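PDB 2F06: acetohydroxyacid synthase small subunit Related from Bacteroides thetaiotaomicron, which is of unknown function but carries a pair of ACT domains, binds histidine in the crystal and may act as an amino-acid-sensing regulatory protein. Local coordinates for the interface of chains A and B. Numbering follows the deposited sequence. Chains: chain A/B, conserved hypothetical protein.

Contact 1: the interface of chains A and B. Residues chain A 20, 24, 34, 37, 39; chain B 86, 90, 100, 103.
A:Leu20 of helix 19-29 meets B:Met103, B:Leu90 and B:Ile100 at an apolar junction between two copies of this ACT-domain protein. Both methyls of A:Leu20 do the touching. CD1 of A:Leu20 lies 3.7 Å from the terminal methyl CE of B:Met103, which is modelled as selenomethionine. The two side chains reach toward each other tip to tip. CD2 of A:Leu20 lies 3.7 Å from CD1 of B:Leu90, and here the side chains cross at about a right angle. The same CD2 of A:Leu20 also packs 3.8 Å from CG1 of B:Ile100. With CG swung opposite the backbone N (chi1 168°), the fork of A:Leu20 comes down between these partners. Cutting A:Leu20 back to an alanine is likely to leave the B:Met103 methyl and B:Leu90 CD1 without the methyls described here, and to open a gap between the chains.

A:Thr24 stands one helical turn further on. Its methyl CG2 lies 3.8 Å from B:Leu90 CD1, again with the side chains crossing steeply. Strand 34-41 closes another side of the cluster. A:Leu37 sends CD1 to CG of B:Met103 at 3.8 Å, and its CD2 meets CD2 of B:Leu86 end to end at 3.9 Å. B:Met103 runs extended beyond CG (chi2 -175°), which carries its methyl from strand 102-108 to A:Leu20.

A backbone bond adds a polar contact. The amide N of A:Ile39 donates a hydrogen bond of 3.0 Å to the carbonyl O of B:Met103. This bond ties strand 34-41 of chain A to strand 102-108 of chain B, beside the apolar cluster.

The site packs helix 19-29 of chain A against helix 85-95 of chain B, beside the paired strands 34-41 and 102-108. It probably helps hold the two chains together, as a two-fold pair within the deposited four-chain assembly. A twin patch with the chains exchanged repeats it.

Contact 2: the interface of chains A and B. Residues chain A 36, 104-105, 113-115; chain B 37-38, 106.
B:Phe106 packs its ring against A:Ala36, A:Ser105, A:Asn113 and A:Val115, beside an antiparallel join between the two chains. The methyl CB of A:Ala36 sits over one face of the ring, 3.6 Å from the centroid of B:Phe106, in a CH-pi contact. Other groups meet atoms around the ring. CA of A:Ser105 lies 3.4 Å from CE1 of B:Phe106. CB of A:Asn113 lies 3.5 Å from CE2 of B:Phe106, so the aliphatic part of the asparagine does the touching. CG2 of A:Val115 approaches CZ of B:Phe106 at 3.8 Å, its side chain crossing that of the phenylalanine at a slant. CD2 of A:Tyr104 lies 3.9 Å from CE1 of B:Phe106, and the two side chains cross at about a right angle. CG of A:Tyr104 sits between its own backbone N and carbonyl carbon (chi1 42°), which turns the ring so that CD2 comes to B:Phe106. The phenylalanine hides 73 Å² of its surface against the partner chain, more than any other residue of this patch.

Within chain A, A:Val115 CB lies over the centre of one face of the A:Tyr104 ring, while A:Ala36 CB meets its edge in plane. These neighbours probably hold the tyrosine ring in place beside B:Phe106.

Backbone hydrogen bonds run alongside. The amide N of A:Ser105 donates to the carbonyl O of B:Leu37 at 2.9 Å. The amide N of B:Leu37 returns a bond to the carbonyl O of A:Ser105, also at 2.9 Å. The reciprocal pair joins strand 102-108 of chain A to strand 34-41 of chain B. A:Tyr104 stands opposite B:Cys38 in this antiparallel pairing, and A:Ala36 opposite B:Phe106 in the symmetry-related one.

The site continues beta structure between chains and covers a phenylalanine ring. It probably helps hold this pair together within the deposited assembly of four. A:Ser105 also belongs to the histidine pocket, so the interface adjoins the ligand site.

Contact 1: the interface of chains A and B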
# COMPACT_ATOMS: atom_id res chain seq x y z
N LEU A 20 -17.28 -1.68 2.45
CA LEU A 20 -16.92 -3.11 2.43
C LEU A 20 -18.18 -3.99 2.72
O LEU A 20 -18.37 -5.07 2.11
CB LEU A 20 -15.76 -3.41 3.40
CG LEU A 20 -15.54 -4.91 3.64
CD1 LEU A 20 -14.95 -5.75 2.40
CD2 LEU A 20 -14.73 -5.02 4.95
N THR A 24 -19.90 -6.81 0.18
CA THR A 24 -20.19 -8.21 0.53
C THR A 24 -21.69 -8.49 0.42
O THR A 24 -22.08 -9.64 0.13
CB THR A 24 -19.69 -8.61 1.93
OG1 THR A 24 -20.19 -7.69 2.91
CG2 THR A 24 -18.09 -8.67 1.93
N LEU A 34 -17.53 -16.21 -1.56
CA LEU A 34 -16.16 -15.76 -1.45
C LEU A 34 -15.28 -16.95 -1.04
O LEU A 34 -15.55 -17.60 -0.07
CB LEU A 34 -16.11 -14.65 -0.41
CG LEU A 34 -16.85 -13.32 -0.71
CD1 LEU A 34 -16.98 -12.49 0.56
CD2 LEU A 34 -16.09 -12.50 -1.71
N LEU A 37 -10.03 -13.89 0.26
CA LEU A 37 -9.88 -12.50 0.06
C LEU A 37 -8.78 -11.93 0.94
O LEU A 37 -8.31 -12.58 1.89
CB LEU A 37 -11.20 -11.79 0.25
CG LEU A 37 -11.87 -11.96 1.57
CD1 LEU A 37 -10.92 -11.40 2.67
CD2 LEU A 37 -13.24 -11.24 1.49
N ILE A 39 -7.44 -7.82 2.00
CA ILE A 39 -7.55 -6.41 1.70
C ILE A 39 -6.14 -5.83 1.65
O ILE A 39 -5.38 -5.95 2.61
CB ILE A 39 -8.36 -5.69 2.75
CG1 ILE A 39 -9.77 -6.23 2.70
CG2 ILE A 39 -8.25 -4.19 2.56
CD1 ILE A 39 -10.73 -5.47 3.53
N LEU B 86 -20.00 -13.78 5.69
CA LEU B 86 -19.09 -12.71 6.10
C LEU B 86 -19.82 -11.35 6.17
O LEU B 86 -19.57 -10.58 7.09
CB LEU B 86 -17.89 -12.61 5.16
CG LEU B 86 -16.80 -11.58 5.51
CD1 LEU B 86 -16.26 -11.71 6.99
CD2 LEU B 86 -15.67 -11.66 4.50
N LEU B 90 -19.98 -8.40 9.15
CA LEU B 90 -19.44 -7.08 8.91
C LEU B 90 -20.54 -6.06 9.21
O LEU B 90 -20.29 -4.91 9.59
CB LEU B 90 -18.98 -7.02 7.44
CG LEU B 90 -17.75 -7.82 6.97
CD1 LEU B 90 -17.43 -7.57 5.49
CD2 LEU B 90 -16.56 -7.52 7.74
N ILE B 100 -13.25 -2.24 9.66
CA ILE B 100 -12.15 -3.16 9.36
C ILE B 100 -10.98 -2.33 8.81
O ILE B 100 -11.21 -1.61 7.84
CB ILE B 100 -12.64 -4.18 8.28
CG1 ILE B 100 -13.98 -4.88 8.68
CG2 ILE B 100 -11.56 -5.16 7.91
CD1 ILE B 100 -13.86 -6.05 9.73
N MSE B 103 -8.29 -7.20 6.57
CA MSE B 103 -8.62 -8.60 6.90
C MSE B 103 -8.09 -9.45 5.79
O MSE B 103 -7.82 -8.92 4.73
CB MSE B 103 -10.15 -8.79 7.03
CG MSE B 103 -10.90 -9.06 5.71
SE MSE B 103 -12.81 -9.08 6.16
CE MSE B 103 -13.66 -8.58 4.42

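Contact 2: the interface of chains A and B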
# COMPACT_ATOMS: atom_id res chain seq x y z
N ALA A 36 -11.64 -16.68 -0.98
CA ALA A 36 -10.37 -16.13 -0.50
C ALA A 36 -10.42 -14.64 -0.74
O ALA A 36 -10.79 -14.17 -1.84
CB ALA A 36 -9.17 -16.71 -1.24
N TYR A 104 -1.50 -14.54 -0.97
CA TYR A 104 -2.20 -14.67 0.27
C TYR A 104 -2.55 -16.13 0.40
O TYR A 104 -2.71 -16.85 -0.64
CB TYR A 104 -3.46 -13.72 0.34
CG TYR A 104 -4.34 -13.60 -0.90
CD1 TYR A 104 -3.94 -12.80 -2.00
CD2 TYR A 104 -5.61 -14.21 -0.97
CE1 TYR A 104 -4.79 -12.64 -3.13
CE2 TYR A 104 -6.44 -14.10 -2.14
CZ TYR A 104 -6.03 -13.29 -3.19
OH TYR A 104 -6.81 -13.12 -4.31
N SER A 105 -2.66 -16.62 1.65
CA SER A 105 -2.87 -18.02 1.86
C SER A 105 -3.25 -18.40 3.27
O SER A 105 -2.97 -17.65 4.20
CB SER A 105 -1.59 -18.76 1.49
OG SER A 105 -0.51 -18.20 2.20
N ASN A 113 -3.72 -23.55 0.90
CA ASN A 113 -4.09 -23.00 -0.39
C ASN A 113 -3.39 -21.66 -0.54
O ASN A 113 -3.40 -20.86 0.38
CB ASN A 113 -5.62 -22.84 -0.44
CG ASN A 113 -6.32 -24.19 -0.50
OD1 ASN A 113 -7.12 -24.55 0.39
ND2 ASN A 113 -5.98 -24.97 -1.49
N VAL A 114 -2.77 -21.43 -1.68
CA VAL A 114 -2.01 -20.21 -1.87
C VAL A 114 -2.42 -19.59 -3.18
O VAL A 114 -2.43 -20.27 -4.19
CB VAL A 114 -0.44 -20.45 -1.89
CG1 VAL A 114 0.30 -19.09 -1.77
CG2 VAL A 114 -0.02 -21.44 -0.77
N VAL A 115 -2.79 -18.32 -3.13
CA VAL A 115 -2.99 -17.49 -4.32
C VAL A 115 -1.78 -16.61 -4.58
O VAL A 115 -1.34 -15.82 -3.71
CB VAL A 115 -4.23 -16.61 -4.15
CG1 VAL A 115 -4.32 -15.53 -5.27
CG2 VAL A 115 -5.48 -17.48 -4.09
N LEU B 37 -1.13 -16.10 5.77
CA LEU B 37 -0.34 -14.96 5.46
C LEU B 37 -0.93 -14.17 4.30
O LEU B 37 -1.82 -14.65 3.59
CB LEU B 37 1.10 -15.37 5.21
CG LEU B 37 1.34 -16.36 4.12
CD1 LEU B 37 0.82 -15.74 2.79
CD2 LEU B 37 2.85 -16.70 4.13
N CYS B 38 -0.41 -12.97 4.10
CA CYS B 38 -0.99 -12.08 3.16
C CYS B 38 0.16 -11.11 2.98
O CYS B 38 0.80 -10.66 3.94
CB CYS B 38 -2.22 -11.43 3.81
SG CYS B 38 -2.88 -10.26 2.79
N PHE B 106 -9.69 -17.27 4.00
CA PHE B 106 -9.86 -18.36 3.01
C PHE B 106 -11.03 -19.20 3.52
O PHE B 106 -11.21 -19.35 4.73
CB PHE B 106 -8.63 -19.30 2.89
CG PHE B 106 -7.73 -19.04 1.69
CD1 PHE B 106 -6.81 -17.97 1.69
CD2 PHE B 106 -7.78 -19.88 0.57
CE1 PHE B 106 -5.97 -17.73 0.57
CE2 PHE B 106 -6.98 -19.66 -0.54
CZ PHE B 106 -6.04 -18.57 -0.54

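The C-alpha centres of contact 1 and contact 2 lie about 14 Å apart. Both draw on strands 34-41 and 102-108, and residue 37 takes part in each, from chain A in contact 1 and from chain B in contact 2. Contact 1 adds helix packing, whereas contact 2 adds strand 111-118. The two-fold axis repeats each contact with the chains exchanged. Together they suggest a continuous interface of sheet edges flanked by helices. B:Leu86 in contact 1 and A:Ser105 in contact 2 are both histidine-pocket positions, so ligand binding and chain pairing may influence each other.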